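Local coordinates for protein eukaryotic translation initiation factor 2A (Schizosaccharomyces pombe, PDB 3WJ9) that probably directs binding of initiator methionyl-tRNA to 40S ribosomal subunits on certain mRNAs, and is represented by its beta-propeller part, at residues V351-C359 / T370-R378; D273-G284 / N313-S321. All coordinates share one frame; numbering follows the deposited sequence.

Contact 1. Residues V351-C359 / T370-R378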
loop_
_atom_site.group_PDB
_atom_site.type_symbol
_atom_site.label_atom_id
_atom_site.label_comp_id
_atom_site.label_asym_id
_atom_site.label_seq_id
_atom_site.Cartn_x
_atom_site.Cartn_y
_atom_site.Cartn_z
ATOM N N VAL A 351 -14.752 -2.529 -19.504
ATOM C CA VAL A 351 -14.412 -1.186 -19.957
ATOM C C VAL A 351 -12.948 -1.145 -20.354
ATOM O O VAL A 351 -12.163 -2.001 -19.948
ATOM C CB VAL A 351 -14.673 -0.112 -18.876
ATOM C CG1 VAL A 351 -16.057 -0.275 -18.277
ATOM C CG2 VAL A 351 -13.611 -0.167 -17.789
ATOM N N GLU A 352 -12.577 -0.158 -21.159
ATOM C CA GLU A 352 -11.174 0.025 -21.478
ATOM C C GLU A 352 -10.683 1.361 -20.954
ATOM O O GLU A 352 -11.383 2.371 -21.023
ATOM C CB GLU A 352 -10.925 -0.075 -22.982
ATOM C CG GLU A 352 -9.445 -0.054 -23.338
ATOM C CD GLU A 352 -9.189 -0.106 -24.828
ATOM O OE1 GLU A 352 -10.164 -0.225 -25.595
ATOM O OE2 GLU A 352 -8.008 -0.037 -25.230
ATOM N N ALA A 353 -9.476 1.347 -20.407
ATOM C CA ALA A 353 -8.802 2.562 -19.994
ATOM C C ALA A 353 -7.358 2.476 -20.456
ATOM O O ALA A 353 -6.470 2.094 -19.695
ATOM C CB ALA A 353 -8.887 2.749 -18.491
ATOM N N ALA A 354 -7.147 2.792 -21.729
ATOM C CA ALA A 354 -5.820 2.764 -22.327
ATOM C C ALA A 354 -4.860 3.633 -21.532
ATOM O O ALA A 354 -5.236 4.710 -21.063
ATOM C CB ALA A 354 -5.883 3.223 -23.772
ATOM N N ASN A 355 -3.636 3.141 -21.364
ATOM C CA ASN A 355 -2.581 3.870 -20.670
ATOM C C ASN A 355 -2.900 4.161 -19.203
ATOM O O ASN A 355 -2.250 4.999 -18.579
ATOM C CB ASN A 355 -2.284 5.180 -21.403
ATOM C CG ASN A 355 -1.702 4.955 -22.783
ATOM O OD1 ASN A 355 -0.778 4.163 -22.955
ATOM N ND2 ASN A 355 -2.247 5.648 -23.777
ATOM N N CYS A 356 -3.893 3.467 -18.656
ATOM C CA CYS A 356 -4.255 3.639 -17.254
ATOM C C CYS A 356 -3.115 3.181 -16.352
ATOM O O CYS A 356 -2.610 2.066 -16.488
ATOM C CB CYS A 356 -5.535 2.871 -16.925
ATOM S SG CYS A 356 -6.017 2.905 -15.190
ATOM N N THR A 357 -2.714 4.052 -15.433
ATOM C CA THR A 357 -1.591 3.773 -14.549
ATOM C C THR A 357 -2.053 3.605 -13.107
ATOM O O THR A 357 -1.253 3.319 -12.217
ATOM C CB THR A 357 -0.540 4.893 -14.606
ATOM O OG1 THR A 357 -1.048 6.063 -13.953
ATOM C CG2 THR A 357 -0.195 5.228 -16.052
ATOM N N TYR A 358 -3.349 3.790 -12.886
ATOM C CA TYR A 358 -3.919 3.684 -11.548
ATOM C C TYR A 358 -5.419 3.402 -11.605
ATOM O O TYR A 358 -6.149 4.052 -12.353
ATOM C CB TYR A 358 -3.653 4.963 -10.752
ATOM C CG TYR A 358 -4.256 4.941 -9.371
ATOM C CD1 TYR A 358 -3.560 4.396 -8.302
ATOM C CD2 TYR A 358 -5.521 5.461 -9.136
ATOM C CE1 TYR A 358 -4.108 4.370 -7.039
ATOM C CE2 TYR A 358 -6.076 5.435 -7.879
ATOM C CZ TYR A 358 -5.366 4.891 -6.834
ATOM O OH TYR A 358 -5.919 4.870 -5.579
ATOM N N CYS A 359 -5.873 2.440 -10.806
ATOM C CA CYS A 359 -7.287 2.084 -10.750
ATOM C C CYS A 359 -7.675 1.654 -9.335
ATOM O O CYS A 359 -6.882 1.028 -8.632
ATOM C CB CYS A 359 -7.599 0.976 -11.757
ATOM S SG CYS A 359 -9.289 0.346 -11.700
ATOM N N THR A 370 -10.354 5.503 -12.493
ATOM C CA THR A 370 -9.181 5.207 -13.305
ATOM C C THR A 370 -8.468 6.514 -13.617
ATOM O O THR A 370 -9.096 7.570 -13.676
ATOM C CB THR A 370 -9.539 4.477 -14.620
ATOM O OG1 THR A 370 -10.377 5.309 -15.430
ATOM C CG2 THR A 370 -10.248 3.159 -14.338
ATOM N N ALA A 371 -7.155 6.448 -13.801
ATOM C CA ALA A 371 -6.379 7.638 -14.120
ATOM C C ALA A 371 -5.190 7.300 -15.002
ATOM O O ALA A 371 -4.788 6.142 -15.111
ATOM C CB ALA A 371 -5.909 8.328 -12.844
ATOM N N VAL A 372 -4.642 8.323 -15.645
ATOM C CA VAL A 372 -3.404 8.192 -16.398
ATOM C C VAL A 372 -2.444 9.255 -15.873
ATOM O O VAL A 372 -2.761 10.444 -15.897
ATOM C CB VAL A 372 -3.635 8.350 -17.912
ATOM C CG1 VAL A 372 -2.316 8.325 -18.656
ATOM C CG2 VAL A 372 -4.558 7.251 -18.424
ATOM N N THR A 373 -1.283 8.827 -15.384
ATOM C CA THR A 373 -0.424 9.720 -14.612
ATOM C C THR A 373 0.988 9.921 -15.169
ATOM O O THR A 373 1.549 9.057 -15.839
ATOM C CB THR A 373 -0.293 9.223 -13.154
ATOM O OG1 THR A 373 0.303 7.920 -13.138
ATOM C CG2 THR A 373 -1.659 9.158 -12.487
ATOM N N SER A 374 1.538 11.093 -14.867
ATOM C CA SER A 374 2.925 11.445 -15.144
ATOM C C SER A 374 3.698 11.256 -13.835
ATOM O O SER A 374 3.119 11.410 -12.761
ATOM C CB SER A 374 3.009 12.890 -15.659
ATOM O OG SER A 374 4.331 13.287 -15.978
ATOM N N PRO A 375 4.992 10.901 -13.906
ATOM C CA PRO A 375 5.813 10.686 -15.101
ATOM C C PRO A 375 5.755 9.268 -15.670
ATOM O O PRO A 375 6.549 8.952 -16.553
ATOM C CB PRO A 375 7.223 11.001 -14.601
ATOM C CG PRO A 375 7.200 10.565 -13.185
ATOM C CD PRO A 375 5.802 10.825 -12.675
ATOM N N ARG A 376 4.837 8.432 -15.191
ATOM C CA ARG A 376 4.660 7.110 -15.785
ATOM C C ARG A 376 4.127 7.268 -17.209
ATOM O O ARG A 376 4.259 6.369 -18.039
ATOM C CB ARG A 376 3.722 6.239 -14.941
ATOM C CG ARG A 376 3.676 4.784 -15.384
ATOM C CD ARG A 376 2.887 3.915 -14.419
ATOM N NE ARG A 376 2.689 2.569 -14.950
ATOM C CZ ARG A 376 1.981 1.620 -14.346
ATOM N NH1 ARG A 376 1.394 1.863 -13.182
ATOM N NH2 ARG A 376 1.859 0.426 -14.907
ATOM N N LEU A 377 3.531 8.427 -17.481
ATOM C CA LEU A 377 3.129 8.792 -18.834
ATOM C C LEU A 377 3.023 10.308 -18.987
ATOM O O LEU A 377 2.346 10.973 -18.207
ATOM C CB LEU A 377 1.799 8.140 -19.201
ATOM C CG LEU A 377 1.662 7.904 -20.704
ATOM C CD1 LEU A 377 2.660 6.848 -21.156
ATOM C CD2 LEU A 377 0.251 7.514 -21.077
ATOM N N ARG A 378 3.688 10.850 -20.004
ATOM C CA ARG A 378 3.738 12.296 -20.195
ATOM C C ARG A 378 2.700 12.789 -21.200
ATOM O O ARG A 378 2.743 13.942 -21.631
ATOM C CB ARG A 378 5.140 12.725 -20.639
ATOM C CG ARG A 378 6.261 12.103 -19.818
ATOM C CD ARG A 378 7.493 12.989 -19.798
ATOM N NE ARG A 378 7.245 14.227 -19.064
ATOM C CZ ARG A 378 7.338 14.343 -17.742
ATOM N NH1 ARG A 378 7.680 13.296 -17.004
ATOM N NH2 ARG A 378 7.088 15.507 -17.159
#

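Contact 2. Residues D273-G284 / N313-S321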
loop_
_atom_site.group_PDB
_atom_site.type_symbol
_atom_site.label_atom_id
_atom_site.label_comp_id
_atom_site.label_asym_id
_atom_site.label_seq_id
_atom_site.Cartn_x
_atom_site.Cartn_y
_atom_site.Cartn_z
ATOM N N ASP A 273 0.646 -10.458 -10.510
ATOM C CA ASP A 273 0.020 -9.805 -9.368
ATOM C C ASP A 273 -0.415 -10.818 -8.313
ATOM O O ASP A 273 -0.865 -11.914 -8.640
ATOM C CB ASP A 273 -1.183 -8.978 -9.826
ATOM C CG ASP A 273 -1.389 -7.733 -8.988
ATOM O OD1 ASP A 273 -1.006 -7.742 -7.801
ATOM O OD2 ASP A 273 -1.929 -6.740 -9.521
ATOM N N VAL A 274 -0.263 -10.455 -7.045
ATOM C CA VAL A 274 -0.751 -11.284 -5.946
ATOM C C VAL A 274 -1.590 -10.417 -5.008
ATOM O O VAL A 274 -1.158 -9.342 -4.598
ATOM C CB VAL A 274 0.403 -11.950 -5.168
ATOM C CG1 VAL A 274 -0.136 -13.023 -4.242
ATOM C CG2 VAL A 274 1.419 -12.555 -6.129
ATOM N N CYS A 275 -2.796 -10.875 -4.681
ATOM C CA CYS A 275 -3.730 -10.046 -3.923
ATOM C C CYS A 275 -4.701 -10.862 -3.068
ATOM O O CYS A 275 -5.313 -11.816 -3.546
ATOM C CB CYS A 275 -4.520 -9.151 -4.882
ATOM S SG CYS A 275 -5.517 -7.873 -4.083
ATOM N N TRP A 276 -4.831 -10.475 -1.802
ATOM C CA TRP A 276 -5.813 -11.077 -0.904
ATOM C C TRP A 276 -7.202 -10.510 -1.177
ATOM O O TRP A 276 -7.361 -9.605 -1.991
ATOM C CB TRP A 276 -5.436 -10.829 0.560
ATOM C CG TRP A 276 -4.332 -11.702 1.073
ATOM C CD1 TRP A 276 -3.002 -11.409 1.101
ATOM C CD2 TRP A 276 -4.469 -13.007 1.646
ATOM N NE1 TRP A 276 -2.299 -12.453 1.650
ATOM C CE2 TRP A 276 -3.177 -13.446 1.993
ATOM C CE3 TRP A 276 -5.558 -13.847 1.896
ATOM C CZ2 TRP A 276 -2.945 -14.689 2.578
ATOM C CZ3 TRP A 276 -5.325 -15.079 2.477
ATOM C CH2 TRP A 276 -4.029 -15.488 2.810
ATOM N N ASN A 277 -8.207 -11.049 -0.494
ATOM C CA ASN A 277 -9.539 -10.456 -0.523
ATOM C C ASN A 277 -9.785 -9.692 0.770
ATOM O O ASN A 277 -9.225 -10.031 1.812
ATOM C CB ASN A 277 -10.617 -11.523 -0.723
ATOM C CG ASN A 277 -11.896 -10.961 -1.306
ATOM O OD1 ASN A 277 -12.165 -9.764 -1.209
ATOM N ND2 ASN A 277 -12.693 -11.826 -1.925
ATOM N N ALA A 278 -10.620 -8.660 0.697
ATOM C CA ALA A 278 -10.911 -7.810 1.848
ATOM C C ALA A 278 -11.447 -8.603 3.044
ATOM O O ALA A 278 -11.126 -8.296 4.192
ATOM C CB ALA A 278 -11.896 -6.721 1.455
ATOM N N ASP A 279 -12.250 -9.628 2.770
ATOM C CA ASP A 279 -12.814 -10.468 3.826
ATOM C C ASP A 279 -11.821 -11.525 4.313
ATOM O O ASP A 279 -12.149 -12.350 5.168
ATOM C CB ASP A 279 -14.101 -11.146 3.341
ATOM C CG ASP A 279 -13.909 -11.924 2.048
ATOM O OD1 ASP A 279 -12.750 -12.114 1.623
ATOM O OD2 ASP A 279 -14.921 -12.354 1.458
ATOM N N SER A 280 -10.617 -11.498 3.741
ATOM C CA SER A 280 -9.540 -12.436 4.069
ATOM C C SER A 280 -9.916 -13.894 3.800
ATOM O O SER A 280 -9.220 -14.808 4.239
ATOM C CB SER A 280 -9.114 -12.279 5.531
ATOM O OG SER A 280 -8.825 -10.928 5.839
ATOM N N LYS A 281 -11.006 -14.107 3.070
ATOM C CA LYS A 281 -11.483 -15.457 2.793
ATOM C C LYS A 281 -10.908 -16.015 1.498
ATOM O O LYS A 281 -10.630 -17.212 1.400
ATOM C CB LYS A 281 -13.009 -15.487 2.721
ATOM C CG LYS A 281 -13.723 -15.166 4.014
ATOM C CD LYS A 281 -15.144 -15.719 3.977
ATOM C CE LYS A 281 -15.770 -15.573 2.597
ATOM N NZ LYS A 281 -17.257 -15.538 2.654
ATOM N N GLU A 282 -10.754 -15.148 0.502
ATOM C CA GLU A 282 -10.237 -15.566 -0.793
ATOM C C GLU A 282 -8.986 -14.790 -1.187
ATOM O O GLU A 282 -8.600 -13.831 -0.521
ATOM C CB GLU A 282 -11.307 -15.403 -1.877
ATOM C CG GLU A 282 -12.521 -16.304 -1.716
ATOM C CD GLU A 282 -13.583 -15.704 -0.815
ATOM O OE1 GLU A 282 -13.372 -14.583 -0.306
ATOM O OE2 GLU A 282 -14.629 -16.356 -0.615
ATOM N N PHE A 283 -8.352 -15.231 -2.268
ATOM C CA PHE A 283 -7.249 -14.501 -2.882
ATOM C C PHE A 283 -7.033 -14.995 -4.308
ATOM O O PHE A 283 -7.475 -16.084 -4.669
ATOM C CB PHE A 283 -5.959 -14.626 -2.055
ATOM C CG PHE A 283 -5.350 -16.007 -2.046
ATOM C CD1 PHE A 283 -5.770 -16.965 -1.139
ATOM C CD2 PHE A 283 -4.324 -16.330 -2.922
ATOM C CE1 PHE A 283 -5.194 -18.226 -1.121
ATOM C CE2 PHE A 283 -3.747 -17.589 -2.911
ATOM C CZ PHE A 283 -4.182 -18.537 -2.009
ATOM N N GLY A 284 -6.362 -14.185 -5.120
ATOM C CA GLY A 284 -6.180 -14.504 -6.523
ATOM C C GLY A 284 -4.779 -14.260 -7.042
ATOM O O GLY A 284 -3.983 -13.565 -6.413
ATOM N N ASN A 313 -2.541 -8.019 -16.343
ATOM C CA ASN A 313 -1.350 -8.039 -15.500
ATOM C C ASN A 313 -1.628 -7.560 -14.079
ATOM O O ASN A 313 -0.707 -7.386 -13.284
ATOM C CB ASN A 313 -0.245 -7.179 -16.122
ATOM C CG ASN A 313 -0.679 -5.736 -16.358
ATOM O OD1 ASN A 313 -1.637 -5.250 -15.758
ATOM N ND2 ASN A 313 0.038 -5.044 -17.236
ATOM N N THR A 314 -2.901 -7.331 -13.770
ATOM C CA THR A 314 -3.269 -6.706 -12.506
ATOM C C THR A 314 -4.626 -7.183 -11.995
ATOM O O THR A 314 -5.609 -7.189 -12.734
ATOM C CB THR A 314 -3.298 -5.170 -12.643
ATOM O OG1 THR A 314 -2.057 -4.712 -13.197
ATOM C CG2 THR A 314 -3.522 -4.512 -11.289
ATOM N N LEU A 315 -4.667 -7.579 -10.726
ATOM C CA LEU A 315 -5.894 -8.059 -10.099
ATOM C C LEU A 315 -6.252 -7.209 -8.884
ATOM O O LEU A 315 -5.380 -6.857 -8.094
ATOM C CB LEU A 315 -5.744 -9.523 -9.685
ATOM C CG LEU A 315 -6.967 -10.197 -9.063
ATOM C CD1 LEU A 315 -7.930 -10.674 -10.136
ATOM C CD2 LEU A 315 -6.543 -11.347 -8.173
ATOM N N ILE A 316 -7.532 -6.874 -8.738
ATOM C CA ILE A 316 -7.997 -6.099 -7.586
ATOM C C ILE A 316 -9.339 -6.615 -7.065
ATOM O O ILE A 316 -10.271 -6.832 -7.839
ATOM C CB ILE A 316 -8.146 -4.593 -7.925
ATOM C CG1 ILE A 316 -6.835 -4.015 -8.461
ATOM C CG2 ILE A 316 -8.594 -3.813 -6.697
ATOM C CD1 ILE A 316 -6.938 -2.575 -8.921
ATOM N N PHE A 317 -9.431 -6.817 -5.754
ATOM C CA PHE A 317 -10.694 -7.184 -5.123
ATOM C C PHE A 317 -11.428 -5.935 -4.647
ATOM O O PHE A 317 -10.805 -4.975 -4.190
ATOM C CB PHE A 317 -10.464 -8.138 -3.947
ATOM C CG PHE A 317 -10.080 -9.535 -4.355
ATOM C CD1 PHE A 317 -8.763 -9.850 -4.641
ATOM C CD2 PHE A 317 -11.036 -10.532 -4.445
ATOM C CE1 PHE A 317 -8.405 -11.133 -5.008
ATOM C CE2 PHE A 317 -10.687 -11.818 -4.813
ATOM C CZ PHE A 317 -9.369 -12.118 -5.097
ATOM N N SER A 318 -12.752 -5.943 -4.763
ATOM C CA SER A 318 -13.568 -4.849 -4.248
ATOM C C SER A 318 -13.562 -4.882 -2.724
ATOM O O SER A 318 -13.458 -5.955 -2.131
ATOM C CB SER A 318 -15.001 -4.941 -4.776
ATOM O OG SER A 318 -15.628 -6.138 -4.345
ATOM N N PRO A 319 -13.651 -3.703 -2.087
ATOM C CA PRO A 319 -13.703 -3.573 -0.628
ATOM C C PRO A 319 -14.789 -4.432 0.015
ATOM O O PRO A 319 -14.600 -4.922 1.129
ATOM C CB PRO A 319 -14.003 -2.087 -0.427
ATOM C CG PRO A 319 -13.371 -1.436 -1.591
ATOM C CD PRO A 319 -13.566 -2.388 -2.744
ATOM N N ASN A 320 -15.908 -4.615 -0.679
ATOM C CA ASN A 320 -17.003 -5.419 -0.148
ATOM C C ASN A 320 -16.803 -6.908 -0.421
ATOM O O ASN A 320 -17.681 -7.721 -0.133
ATOM C CB ASN A 320 -18.344 -4.948 -0.724
ATOM C CG ASN A 320 -18.506 -5.281 -2.198
ATOM O OD1 ASN A 320 -17.532 -5.537 -2.905
ATOM N ND2 ASN A 320 -19.749 -5.274 -2.668
ATOM N N SER A 321 -15.645 -7.245 -0.986
ATOM C CA SER A 321 -15.282 -8.625 -1.305
ATOM C C SER A 321 -16.279 -9.319 -2.231
ATOM O O SER A 321 -16.332 -10.548 -2.276
ATOM C CB SER A 321 -15.125 -9.449 -0.023
ATOM O OG SER A 321 -13.975 -9.053 0.701
HETATM O O HOH W 1 -3.354 -5.528 -7.456
#

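Contact 1. Residues V351-C359 / T370-R378
Two backbone bonds pair Thr357 and Tyr358 with Ala371. Thr357 N donates to Ala371 O over 3.0 Å, and Ala371 N donates to Tyr358 O over 3.0 Å; both donors lie in the plane of the carbonyl they meet. With Thr357 and Tyr358 both set against one residue, the pairing is a classic beta bulge. Beyond it, Cys359 and Thr370 form a non-hydrogen-bonded antiparallel pair, with Thr370 CG2 and Cys359 SG packed on the same face of the sheet, 4.0 Å apart. CA-H...O contacts supplement the bonds, among them Cys356 CA to Ala371 O at 3.3 Å.

The bulge sits at the open end of the hairpin of strands 358-361 and 367-372, away from the loop that joins them, in the WD 4 repeat of the beta-propeller. Ahead of it, a type II turn from Ala353 to Cys356 brings the chain in from strand 346-352 of the preceding sheet; Asn355, its third residue, tolerates the positive phi (62°) required there.

Beside this turn, branched Val372 packs both methyls against the Asn355 carbonyl, CG2 lying 3.2 Å from Asn355 O. The Leu377 and Asn355 side chains cross at about a right angle, with Leu377 CD2 3.5 Å from Asn355 CB.

Arg376 lays its aliphatic chain alongside Thr357, its CD 3.6 Å from Thr357 CB. With CG anti to the backbone N (chi1 -171°) and the chain extended, the guanidinium is carried past Thr357 and turns one face onto Thr357 CA. The hydroxyls of Thr357 and Thr373 meet, though their modelled separation is too short to trust. Thr370 OG1 is hydrogen-bonded to Trp386 NE1.

Contact 2. Residues D273-G284 / N313-S321
Phe317 points its ring into the hairpin of residues 273-284, where one face and the edge meet different partners. Asn277 CB lies over the face as a CH-pi contact, 4.2 Å from the centroid, and the two side chains cross at about a right angle with the amide plane turned 37° from the ring. Cys275 SG stands at the ring edge, 3.8 Å from Phe317 CD1, while Phe317 CZ reaches Gly284 N. With its CG trans to the main-chain nitrogen (chi1 -157°), Asn277 also extends its amide to Ser321, whose OG donates to Asn277 OD1 over 2.7 Å from above the carbonyl plane. Ser321 OG in turn accepts a weak bond from Asp279 N, so a small hydroxyl joins the type I turns Asn277-Ser280 and Ser318-Ser321.

At the other end, Asp273 OD2 accepts from Leu315 N over 3.1 Å, the donor standing above the carboxylate plane; a water bridges Asp273 OD2 and Leu315 O. Midway between these two ends, Leu315 CD2 comes within 3.6 Å of Gly284 CA, an approach suited to a residue without a side chain. Strands 273-276 and 314-317 run nearly parallel, 7° apart with axes 6.4 Å from each other, as the first strands of successive beta-propeller blades do.

Following the chain, residues 273-284 turn from the first strand of the WD 2 blade into its second. Strands 292-297 and 303-310 finish that blade before 313-321 opens the next, so contact 2 closes a loop of 28 residues and ties two neighbouring blades face to face. The chain then completes strands 323-327, 335-340 and 346-352. Contact 1, its segments only ten residues apart, closes the hairpin of strands 358-361 and 367-372 within the WD 4 repeat and ties the incoming turn from strand 346-352 to that blade. The two loops lie in series, with centres about 21 Å apart. They meet where Ile316 CD1 approaches Cys359 O, so three consecutive blades are connected through the sheet starting at 314-317.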